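Local structure of FAD-dependent oxidoreductase (Actinomadura kijaniata, 3M9V) at residues L28-R39 / V86-D95; N348-L359 / L373-R384. The protein is a flavin-dependent oxidoreductase of the acyl-CoA dehydrogenase family that binds dTDP and probably oxidises a dTDP-linked sugar during the biosynthesis of D-kijanose. All blocks are in the same frame, centred on the assembly; numbering follows the deposited sequence. Where two conformers were deposited one is given.

Interaction 1 of 2, residues L28-R39 / V86-D95; sequences LDRLAAHLPRIR and VALLAVARAD
Ile-38 packs on Ala-94 and Asp-95, while Leu-28 and Leu-31 pack on Ala-87, Ala-90 and Val-91. This is helix-on-helix packing within the all-helical N-terminal domain of the acyl-CoA dehydrogenase fold. Residues 28-32 run nearly parallel to helix 86-94, their axes crossing at -18°. A type I turn from Ala-32 to Leu-35 then redirects the chain, and the axis of 35-39 makes an angle of 44° with the same partner helix.

Ile-38 can be followed outward. Ile-38 CB already lies 4.2 Å from Ala-94 CB. With chi1 at -66°, Ile-38 CG2 stands anti to the backbone N and drops toward the partner, coming within 3.6 Å of Ala-94 CB and equally near Asp-95 CB. The other branch of Ile-38 runs through CG1 to CD1, whose tip reaches Val-91 CG1 only loosely, at 4.4 Å. A beta-branched side chain suits this place because its two arms cover two successive levels of the opposing helix.

The leucines work differently, extending terminal methyls over small residues. Leu-31 CD1 settles 3.7 Å from Ala-87 CB and also meets Val-91 CG2, the two side chains of Leu-31 and Val-91 crossing at about a right angle. Leu-28 divides its methyls: CD1 goes to Ala-90 CB and CD2 to Val-86 CG1. At the turn, Leu-35 brings CD2 over the backbone around Ala-90 and Val-91. Ala-87, Ala-90 and Ala-94 are short enough to let these branched chains come close to the helix.

Asp-95, buried at the end of the contact, takes the N-cap position before helix 96-118; its carboxylate caps a backbone N of the helix's first turn, and OD1 also bonds to Thr-98 OG1. Its CB, meanwhile, carries the apolar contact with Ile-38 CG2.

Interaction 2 of 2, residues N348-L359 / L373-R384; sequences NRLAPEIVSDCL and LARLLRDVQAGR
Val-355 and Val-380 meet tip to tip, and their first torsions set the fit. In Val-355, chi1 of 169° places CG1 anti to the backbone N, 3.7 Å from Leu-377 N, and leaves CG2 to face Val-380 CB. In Val-380, chi1 of 79° wedges CG1 between its own N and carbonyl carbon. Val-380 CG1 covers Pro-352 CA at 3.8 Å, while CG2 reaches Ala-351 CB. Farther along this antiparallel pair, Leu-359 and Leu-373 slide past each other in opposite directions.

Proline suits position 352, where the helix kinks: its N has no hydrogen to give to the preceding turn. Gln-381, bent at chi2, carries its amide back toward the proline ring. Gln-381 NE2 donates to Leu-377 O at 3.1 Å, in the carbonyl plane, and to water 2, which in turn makes a weak bond to Pro-352 O. Gln-381 OE1 takes Arg-384 NH1 at 2.9 Å, at the guanidinium edge.

At the far end Asn-348 offers both a donor and an acceptor. Asn-348 ND2 makes a weak, bent bond of 3.3 Å to Gly-383 O, which Lys-344 also binds, and OD1 accepts from water 1, which donates to Val-380 O at 2.7 Å as well. Having no side chain, Gly-383 lets the carboxamide lie close to its backbone.

Arg-384 NH2 hydrogen-bonds to Ser-356 O of a second subunit, so the pair also borders a subunit interface. Within the chain, helix 264-283 covers Val-355, Leu-373 and Val-380, and helix 291-323 packs on Ala-351 and Ile-354.

In the fold
Interaction 1 closes before interaction 2 opens. The first belongs to the N-terminal helical domain and the second to the C-terminal one, the strands of the middle domain lying between them in sequence. Their centres lie about 19 Å apart and their nearest atoms about 4 Å. Two helices bring them together: 264-283 packs against both, and 35-48, which starts in interaction 1, meets Arg-375, while its Asp-46 forms a salt bridge with Arg-378. Interaction 2 leads into Phe-385 and Gln-387, which with Ser-173, about 11 Å from Asp-95 between side chains, bind FMN in this protein, though none is bound to this chain here. The shared helices tie the domains together, consistent with both lying near a flavin site.

Interaction 1 of 2, residues L28-R39 / V86-D95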
loop_
_atom_site.group_PDB
_atom_site.type_symbol
_atom_site.label_atom_id
_atom_site.label_comp_id
_atom_site.label_asym_id
_atom_site.label_seq_id
_atom_site.Cartn_x
_atom_site.Cartn_y
_atom_site.Cartn_z
ATOM N N LEU A 28 10.330 28.728 19.630
ATOM C CA LEU A 28 9.375 28.841 18.528
ATOM C C LEU A 28 8.886 30.273 18.297
ATOM O O LEU A 28 8.716 30.712 17.149
ATOM C CB LEU A 28 8.201 27.890 18.794
ATOM C CG LEU A 28 7.148 27.590 17.729
ATOM C CD1 LEU A 28 7.803 26.946 16.530
ATOM C CD2 LEU A 28 6.036 26.667 18.239
ATOM N N ASP A 29 8.656 31.026 19.371
ATOM C CA ASP A 29 8.253 32.423 19.163
ATOM C C ASP A 29 9.345 33.206 18.439
ATOM O O ASP A 29 9.055 33.956 17.504
ATOM C CB ASP A 29 7.938 33.133 20.488
ATOM C CG ASP A 29 6.576 32.748 21.056
ATOM O OD1 ASP A 29 5.768 32.104 20.347
ATOM O OD2 ASP A 29 6.298 33.072 22.232
ATOM N N ARG A 30 10.603 33.000 18.814
ATOM C CA ARG A 30 11.710 33.796 18.279
ATOM C C ARG A 30 11.953 33.420 16.830
ATOM O O ARG A 30 12.308 34.263 16.013
ATOM C CB ARG A 30 12.987 33.561 19.094
ATOM C CG ARG A 30 12.958 34.251 20.450
ATOM C CD ARG A 30 14.054 35.308 20.569
ATOM N NE ARG A 30 15.005 34.983 21.631
ATOM C CZ ARG A 30 14.779 35.209 22.923
ATOM N NH1 ARG A 30 15.705 34.893 23.817
ATOM N NH2 ARG A 30 13.640 35.756 23.341
ATOM N N LEU A 31 11.774 32.145 16.509
ATOM C CA LEU A 31 11.938 31.695 15.128
ATOM C C LEU A 31 10.933 32.342 14.193
ATOM O O LEU A 31 11.237 32.515 13.012
ATOM C CB LEU A 31 11.808 30.173 14.972
ATOM C CG LEU A 31 13.069 29.362 15.289
ATOM C CD1 LEU A 31 12.692 27.891 15.392
ATOM C CD2 LEU A 31 14.260 29.577 14.341
ATOM N N ALA A 32 9.756 32.707 14.703
ATOM C CA ALA A 32 8.713 33.205 13.818
ATOM C C ALA A 32 9.189 34.407 13.010
ATOM O O ALA A 32 8.892 34.484 11.817
ATOM C CB ALA A 32 7.444 33.550 14.596
ATOM N N ALA A 33 9.949 35.314 13.621
ATOM C CA ALA A 33 10.486 36.481 12.907
ATOM C C ALA A 33 11.253 36.136 11.638
ATOM O O ALA A 33 11.298 36.936 10.693
ATOM C CB ALA A 33 11.411 37.298 13.797
ATOM N N HIS A 34 11.884 34.962 11.643
ATOM C CA HIS A 34 12.759 34.554 10.548
ATOM C C HIS A 34 12.025 33.783 9.466
ATOM O O HIS A 34 12.505 33.693 8.336
ATOM C CB HIS A 34 13.912 33.710 11.100
ATOM C CG HIS A 34 14.737 34.470 12.089
ATOM N ND1 HIS A 34 15.732 35.341 11.703
ATOM C CD2 HIS A 34 14.655 34.562 13.438
ATOM C CE1 HIS A 34 16.267 35.895 12.776
ATOM N NE2 HIS A 34 15.635 35.436 13.841
ATOM N N LEU A 35 10.873 33.213 9.800
ATOM C CA LEU A 35 10.157 32.453 8.778
ATOM C C LEU A 35 9.952 33.166 7.443
ATOM O O LEU A 35 10.204 32.583 6.384
ATOM C CB LEU A 35 8.868 31.810 9.317
ATOM C CG LEU A 35 9.106 30.941 10.549
ATOM C CD1 LEU A 35 7.823 30.319 11.085
ATOM C CD2 LEU A 35 10.080 29.845 10.168
ATOM N N PRO A 36 9.494 34.431 7.468
ATOM C CA PRO A 36 9.246 35.078 6.169
ATOM C C PRO A 36 10.469 35.177 5.261
ATOM O O PRO A 36 10.340 35.022 4.056
ATOM C CB PRO A 36 8.752 36.488 6.548
ATOM C CG PRO A 36 8.252 36.346 8.001
ATOM C CD PRO A 36 9.139 35.286 8.617
ATOM N N ARG A 37 11.670 35.414 5.770
ATOM C CA ARG A 37 12.838 35.387 4.877
ATOM C C ARG A 37 13.142 33.975 4.355
ATOM O O ARG A 37 13.477 33.759 3.184
ATOM C CB ARG A 37 14.102 35.921 5.562
ATOM C CG ARG A 37 15.366 35.870 4.683
ATOM C CD ARG A 37 16.669 36.011 5.488
ATOM N NE ARG A 37 16.807 37.399 5.920
ATOM C CZ ARG A 37 17.371 38.386 5.220
ATOM N NH1 ARG A 37 17.356 39.614 5.724
ATOM N NH2 ARG A 37 17.931 38.186 4.035
ATOM N N ILE A 38 13.021 33.005 5.254
ATOM C CA ILE A 38 13.254 31.609 4.899
ATOM C C ILE A 38 12.354 31.143 3.757
ATOM O O ILE A 38 12.831 30.598 2.759
ATOM C CB ILE A 38 13.168 30.700 6.142
ATOM C CG1 ILE A 38 14.333 31.075 7.066
ATOM C CG2 ILE A 38 13.137 29.224 5.720
ATOM C CD1 ILE A 38 14.255 30.491 8.487
ATOM N N ARG A 39 11.063 31.441 3.850
ATOM C CA ARG A 39 10.143 31.081 2.780
ATOM C C ARG A 39 10.433 31.839 1.496
ATOM O O ARG A 39 10.306 31.324 0.384
ATOM C CB ARG A 39 8.717 31.414 3.222
ATOM C CG ARG A 39 7.663 30.559 2.565
ATOM C CD ARG A 39 6.371 30.606 3.368
ATOM N NE ARG A 39 5.982 31.979 3.675
ATOM C CZ ARG A 39 6.082 32.531 4.881
ATOM N NH1 ARG A 39 5.713 33.797 5.064
ATOM N NH2 ARG A 39 6.541 31.817 5.903
ATOM N N VAL A 86 9.775 20.231 17.273
ATOM C CA VAL A 86 8.636 21.126 16.984
ATOM C C VAL A 86 9.149 22.378 16.285
ATOM O O VAL A 86 8.567 22.876 15.318
ATOM C CB VAL A 86 7.885 21.529 18.249
ATOM C CG1 VAL A 86 6.831 22.645 17.942
ATOM C CG2 VAL A 86 7.157 20.296 18.827
ATOM N N ALA A 87 10.296 22.883 16.712
ATOM C CA ALA A 87 10.914 24.007 15.998
ATOM C C ALA A 87 11.403 23.685 14.582
ATOM O O ALA A 87 11.204 24.471 13.635
ATOM C CB ALA A 87 12.033 24.561 16.877
ATOM N N LEU A 88 12.044 22.524 14.401
ATOM C CA LEU A 88 12.455 22.093 13.053
ATOM C C LEU A 88 11.274 21.944 12.099
ATOM O O LEU A 88 11.353 22.237 10.906
ATOM C CB LEU A 88 13.243 20.777 13.103
ATOM C CG LEU A 88 14.541 20.898 13.916
ATOM C CD1 LEU A 88 15.312 19.570 13.986
ATOM C CD2 LEU A 88 15.428 21.936 13.242
ATOM N N LEU A 89 10.178 21.388 12.604
ATOM C CA LEU A 89 8.960 21.261 11.803
ATOM C C LEU A 89 8.517 22.650 11.300
ATOM O O LEU A 89 8.260 22.846 10.099
ATOM C CB LEU A 89 7.914 20.585 12.715
ATOM C CG LEU A 89 6.623 20.065 12.071
ATOM C CD1 LEU A 89 5.798 19.251 13.109
ATOM C CD2 LEU A 89 5.756 21.245 11.573
ATOM N N ALA A 90 8.436 23.633 12.197
ATOM C CA ALA A 90 8.025 24.982 11.750
ATOM C C ALA A 90 9.003 25.545 10.705
ATOM O O ALA A 90 8.581 26.107 9.682
ATOM C CB ALA A 90 7.915 25.963 12.973
ATOM N N VAL A 91 10.308 25.343 10.911
ATOM C CA VAL A 91 11.261 25.813 9.902
ATOM C C VAL A 91 11.106 25.067 8.570
ATOM O O VAL A 91 11.149 25.668 7.495
ATOM C CB VAL A 91 12.731 25.806 10.412
ATOM C CG1 VAL A 91 13.741 26.194 9.312
ATOM C CG2 VAL A 91 12.898 26.762 11.594
ATOM N N ALA A 92 10.935 23.749 8.640
ATOM C CA ALA A 92 10.802 22.945 7.431
ATOM C C ALA A 92 9.566 23.301 6.599
ATOM O O ALA A 92 9.609 23.180 5.374
ATOM C CB ALA A 92 10.830 21.458 7.769
ATOM N N ARG A 93 8.481 23.741 7.230
ATOM C CA ARG A 93 7.337 24.151 6.422
ATOM C C ARG A 93 7.733 25.335 5.576
ATOM O O ARG A 93 7.150 25.527 4.529
ATOM C CB ARG A 93 6.149 24.625 7.264
ATOM C CG ARG A 93 5.582 23.481 8.018
ATOM C CD ARG A 93 4.602 23.945 9.057
ATOM N NE ARG A 93 3.544 24.690 8.392
ATOM C CZ ARG A 93 2.354 24.859 8.943
ATOM N NH1 ARG A 93 2.083 24.324 10.129
ATOM N NH2 ARG A 93 1.448 25.562 8.289
ATOM N N ALA A 94 8.702 26.128 6.024
ATOM C CA ALA A 94 9.257 27.185 5.180
ATOM C C ALA A 94 10.359 26.731 4.215
ATOM O O ALA A 94 10.333 27.112 3.036
ATOM C CB ALA A 94 9.718 28.327 6.065
ATOM N N ASP A 95 11.311 25.909 4.675
ATOM C CA ASP A 95 12.294 25.392 3.744
ATOM C C ASP A 95 13.002 24.243 4.462
ATOM O O ASP A 95 13.540 24.393 5.563
ATOM C CB ASP A 95 13.358 26.465 3.396
ATOM C CG ASP A 95 14.471 25.897 2.518
ATOM O OD1 ASP A 95 15.691 25.858 2.843
ATOM O OD2 ASP A 95 14.078 25.461 1.416
#

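Interaction 2 of 2, residues N348-L359 / L373-R384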
loop_
_atom_site.group_PDB
_atom_site.type_symbol
_atom_site.label_atom_id
_atom_site.label_comp_id
_atom_site.label_asym_id
_atom_site.label_seq_id
_atom_site.Cartn_x
_atom_site.Cartn_y
_atom_site.Cartn_z
ATOM N N ASN A 348 9.573 7.677 6.931
ATOM C CA ASN A 348 10.097 7.590 5.581
ATOM C C ASN A 348 9.152 6.912 4.586
ATOM O O ASN A 348 9.333 7.020 3.377
ATOM C CB ASN A 348 11.413 6.798 5.584
ATOM C CG ASN A 348 12.570 7.634 6.074
ATOM O OD1 ASN A 348 12.442 8.847 6.065
ATOM N ND2 ASN A 348 13.681 7.025 6.505
ATOM N N ARG A 349 8.142 6.199 5.057
ATOM C CA ARG A 349 7.101 5.748 4.147
ATOM C C ARG A 349 5.929 6.721 4.165
ATOM O O ARG A 349 5.429 7.088 3.103
ATOM C CB ARG A 349 6.634 4.322 4.458
ATOM C CG ARG A 349 5.908 3.691 3.280
ATOM C CD ARG A 349 6.042 2.182 3.265
ATOM N NE ARG A 349 7.431 1.731 3.248
ATOM C CZ ARG A 349 7.845 0.642 3.892
ATOM N NH1 ARG A 349 9.116 0.273 3.853
ATOM N NH2 ARG A 349 6.970 -0.078 4.576
ATOM N N LEU A 350 5.498 7.189 5.328
ATOM C CA LEU A 350 4.325 8.053 5.323
ATOM C C LEU A 350 4.563 9.425 4.714
ATOM O O LEU A 350 3.721 9.907 3.957
ATOM C CB LEU A 350 3.740 8.236 6.716
ATOM C CG LEU A 350 3.101 7.013 7.382
ATOM C CD1 LEU A 350 2.826 7.278 8.855
ATOM C CD2 LEU A 350 1.859 6.604 6.628
ATOM N N ALA A 351 5.656 10.092 5.081
ATOM C CA ALA A 351 5.838 11.451 4.576
ATOM C C ALA A 351 5.892 11.506 3.041
ATOM O O ALA A 351 5.153 12.292 2.443
ATOM C CB ALA A 351 6.968 12.216 5.310
ATOM N N PRO A 352 6.707 10.669 2.370
ATOM C CA PRO A 352 6.637 10.795 0.905
ATOM C C PRO A 352 5.289 10.443 0.267
ATOM O O PRO A 352 4.914 11.042 -0.749
ATOM C CB PRO A 352 7.705 9.809 0.390
ATOM C CG PRO A 352 8.669 9.703 1.487
ATOM C CD PRO A 352 7.881 9.869 2.789
ATOM N N GLU A 353 4.554 9.504 0.858
ATOM C CA GLU A 353 3.222 9.157 0.373
ATOM C C GLU A 353 2.286 10.349 0.467
ATOM O O GLU A 353 1.571 10.679 -0.480
ATOM C CB GLU A 353 2.564 8.063 1.222
ATOM C CG GLU A 353 2.572 6.685 0.622
ATOM C CD GLU A 353 2.055 5.668 1.640
ATOM O OE1 GLU A 353 2.757 4.649 1.859
ATOM O OE2 GLU A 353 0.962 5.928 2.210
ATOM N N ILE A 354 2.245 10.988 1.629
ATOM C CA ILE A 354 1.440 12.205 1.709
ATOM C C ILE A 354 1.803 13.237 0.620
ATOM O O ILE A 354 0.935 13.817 -0.060
ATOM C CB ILE A 354 1.626 12.797 3.117
ATOM C CG1 ILE A 354 0.977 11.860 4.146
ATOM C CG2 ILE A 354 1.102 14.232 3.173
ATOM C CD1 ILE A 354 1.402 12.205 5.566
ATOM N N VAL A 355 3.097 13.503 0.457
ATOM C CA VAL A 355 3.491 14.575 -0.452
ATOM C C VAL A 355 3.012 14.146 -1.838
ATOM O O VAL A 355 2.381 14.927 -2.562
ATOM C CB VAL A 355 5.023 14.831 -0.461
ATOM C CG1 VAL A 355 5.399 15.748 -1.604
ATOM C CG2 VAL A 355 5.497 15.452 0.871
ATOM N N SER A 356 3.310 12.899 -2.202
ATOM C CA SER A 356 2.874 12.424 -3.509
ATOM C C SER A 356 1.366 12.575 -3.726
ATOM O O SER A 356 0.923 13.089 -4.762
ATOM C CB SER A 356 3.394 11.005 -3.778
ATOM O OG SER A 356 2.875 10.522 -5.001
ATOM N N ASP A 357 0.553 12.201 -2.745
ATOM C CA ASP A 357 -0.896 12.298 -2.934
ATOM C C ASP A 357 -1.360 13.743 -3.113
ATOM O O ASP A 357 -2.404 13.935 -3.703
ATOM C CB ASP A 357 -1.714 11.694 -1.787
ATOM C CG ASP A 357 -1.662 10.176 -1.787
ATOM O OD1 ASP A 357 -2.052 9.565 -0.777
ATOM O OD2 ASP A 357 -1.192 9.576 -2.772
ATOM N N CYS A 358 -0.654 14.706 -2.527
ATOM C CA CYS A 358 -0.919 16.135 -2.657
ATOM C C CYS A 358 -0.820 16.662 -4.088
ATOM O O CYS A 358 -1.569 17.566 -4.494
ATOM C CB CYS A 358 -0.052 16.963 -1.708
ATOM S SG CYS A 358 -0.568 16.819 0.018
ATOM N N LEU A 359 0.080 16.066 -4.858
ATOM C CA LEU A 359 0.230 16.402 -6.267
ATOM C C LEU A 359 -0.985 15.957 -7.066
ATOM O O LEU A 359 -1.353 16.621 -8.043
ATOM C CB LEU A 359 1.484 15.740 -6.849
ATOM C CG LEU A 359 2.789 16.535 -6.618
ATOM C CD1 LEU A 359 3.480 16.126 -5.336
ATOM C CD2 LEU A 359 3.817 16.374 -7.708
ATOM N N LEU A 373 5.261 22.171 -4.618
ATOM C CA LEU A 373 5.088 20.737 -4.381
ATOM C C LEU A 373 6.210 19.933 -5.054
ATOM O O LEU A 373 6.536 18.832 -4.598
ATOM C CB LEU A 373 3.739 20.206 -4.870
ATOM C CG LEU A 373 2.542 20.551 -3.960
ATOM C CD1 LEU A 373 1.255 20.007 -4.587
ATOM C CD2 LEU A 373 2.720 19.917 -2.576
ATOM N N ALA A 374 6.746 20.469 -6.153
ATOM C CA ALA A 374 7.732 19.780 -6.967
ATOM C C ALA A 374 9.012 19.774 -6.159
ATOM O O ALA A 374 9.762 18.797 -6.173
ATOM C CB ALA A 374 7.935 20.529 -8.275
ATOM N N ARG A 375 9.261 20.859 -5.432
ATOM C CA ARG A 375 10.407 20.848 -4.528
ATOM C C ARG A 375 10.207 19.946 -3.295
ATOM O O ARG A 375 11.144 19.283 -2.835
ATOM C CB ARG A 375 10.765 22.281 -4.098
ATOM C CG ARG A 375 11.945 22.324 -3.120
ATOM C CD ARG A 375 12.445 23.736 -2.789
ATOM N NE ARG A 375 11.506 24.548 -2.022
ATOM C CZ ARG A 375 10.705 25.480 -2.533
ATOM N NH1 ARG A 375 9.906 26.156 -1.729
ATOM N NH2 ARG A 375 10.639 25.739 -3.832
ATOM N N LEU A 376 9.011 19.947 -2.713
ATOM C CA LEU A 376 8.704 19.132 -1.532
ATOM C C LEU A 376 8.813 17.654 -1.906
ATOM O O LEU A 376 9.330 16.856 -1.111
ATOM C CB LEU A 376 7.279 19.410 -1.082
ATOM C CG LEU A 376 7.084 20.863 -0.610
ATOM C CD1 LEU A 376 5.799 20.999 0.201
ATOM C CD2 LEU A 376 8.261 21.319 0.255
ATOM N N LEU A 377 8.407 17.308 -3.129
ATOM C CA LEU A 377 8.585 15.915 -3.525
ATOM C C LEU A 377 10.062 15.472 -3.551
ATOM O O LEU A 377 10.407 14.324 -3.219
ATOM C CB LEU A 377 7.937 15.660 -4.889
ATOM C CG LEU A 377 8.078 14.209 -5.392
ATOM C CD1 LEU A 377 7.106 13.276 -4.647
ATOM C CD2 LEU A 377 7.753 14.085 -6.883
ATOM N N ARG A 378 10.928 16.359 -4.031
ATOM C CA ARG A 378 12.357 16.075 -3.936
ATOM C C ARG A 378 12.899 16.110 -2.514
ATOM O O ARG A 378 13.697 15.226 -2.153
ATOM C CB ARG A 378 13.135 17.046 -4.828
ATOM C CG ARG A 378 12.672 16.892 -6.281
ATOM C CD ARG A 378 13.503 17.770 -7.259
ATOM N NE ARG A 378 13.010 19.142 -7.294
ATOM C CZ ARG A 378 13.601 20.163 -6.666
ATOM N NH1 ARG A 378 13.127 21.393 -6.747
ATOM N NH2 ARG A 378 14.722 20.010 -5.973
ATOM N N ASP A 379 12.562 17.145 -1.744
ATOM C CA ASP A 379 13.180 17.221 -0.414
ATOM C C ASP A 379 12.706 16.080 0.487
ATOM O O ASP A 379 13.436 15.622 1.376
ATOM C CB ASP A 379 12.835 18.515 0.330
ATOM C CG ASP A 379 13.456 19.717 -0.333
ATOM O OD1 ASP A 379 14.354 19.538 -1.168
ATOM O OD2 ASP A 379 13.009 20.827 -0.027
ATOM N N VAL A 380 11.462 15.651 0.299
ATOM C CA VAL A 380 10.902 14.699 1.272
ATOM C C VAL A 380 11.596 13.333 1.193
ATOM O O VAL A 380 11.470 12.547 2.139
ATOM C CB VAL A 380 9.360 14.510 1.202
ATOM C CG1 VAL A 380 9.009 13.598 0.047
ATOM C CG2 VAL A 380 8.797 13.898 2.509
ATOM N N GLN A 381 12.334 13.065 0.114
ATOM C CA GLN A 381 12.992 11.770 -0.076
ATOM C C GLN A 381 14.278 11.639 0.747
ATOM O O GLN A 381 14.741 10.521 0.957
ATOM C CB GLN A 381 13.295 11.485 -1.557
ATOM C CG GLN A 381 12.144 11.761 -2.562
ATOM C CD GLN A 381 10.952 10.833 -2.375
ATOM O OE1 GLN A 381 11.076 9.728 -1.832
ATOM N NE2 GLN A 381 9.774 11.308 -2.761
ATOM N N ALA A 382 14.844 12.747 1.228
ATOM C CA ALA A 382 16.196 12.733 1.789
ATOM C C ALA A 382 16.303 11.865 3.050
ATOM O O ALA A 382 17.357 11.305 3.297
ATOM C CB ALA A 382 16.593 14.166 2.125
ATOM N N GLY A 383 15.247 11.731 3.855
ATOM C CA GLY A 383 15.284 10.971 5.119
ATOM C C GLY A 383 15.665 9.501 4.979
ATOM O O GLY A 383 16.298 8.918 5.873
ATOM N N ARG A 384 15.299 8.948 3.822
ATOM C CA ARG A 384 15.497 7.557 3.442
ATOM C C ARG A 384 16.975 7.207 3.388
ATOM O O ARG A 384 17.351 6.050 3.527
ATOM C CB ARG A 384 14.897 7.293 2.043
ATOM C CG ARG A 384 13.376 7.452 2.023
ATOM C CD ARG A 384 12.778 7.475 0.623
ATOM N NE ARG A 384 13.062 6.212 -0.061
ATOM C CZ ARG A 384 12.657 5.991 -1.305
ATOM N NH1 ARG A 384 11.993 6.958 -1.927
ATOM N NH2 ARG A 384 12.917 4.843 -1.910
HETATM O O HOH W 1 12.614 10.635 3.747
HETATM O O HOH W 2 6.990 10.061 -2.907
#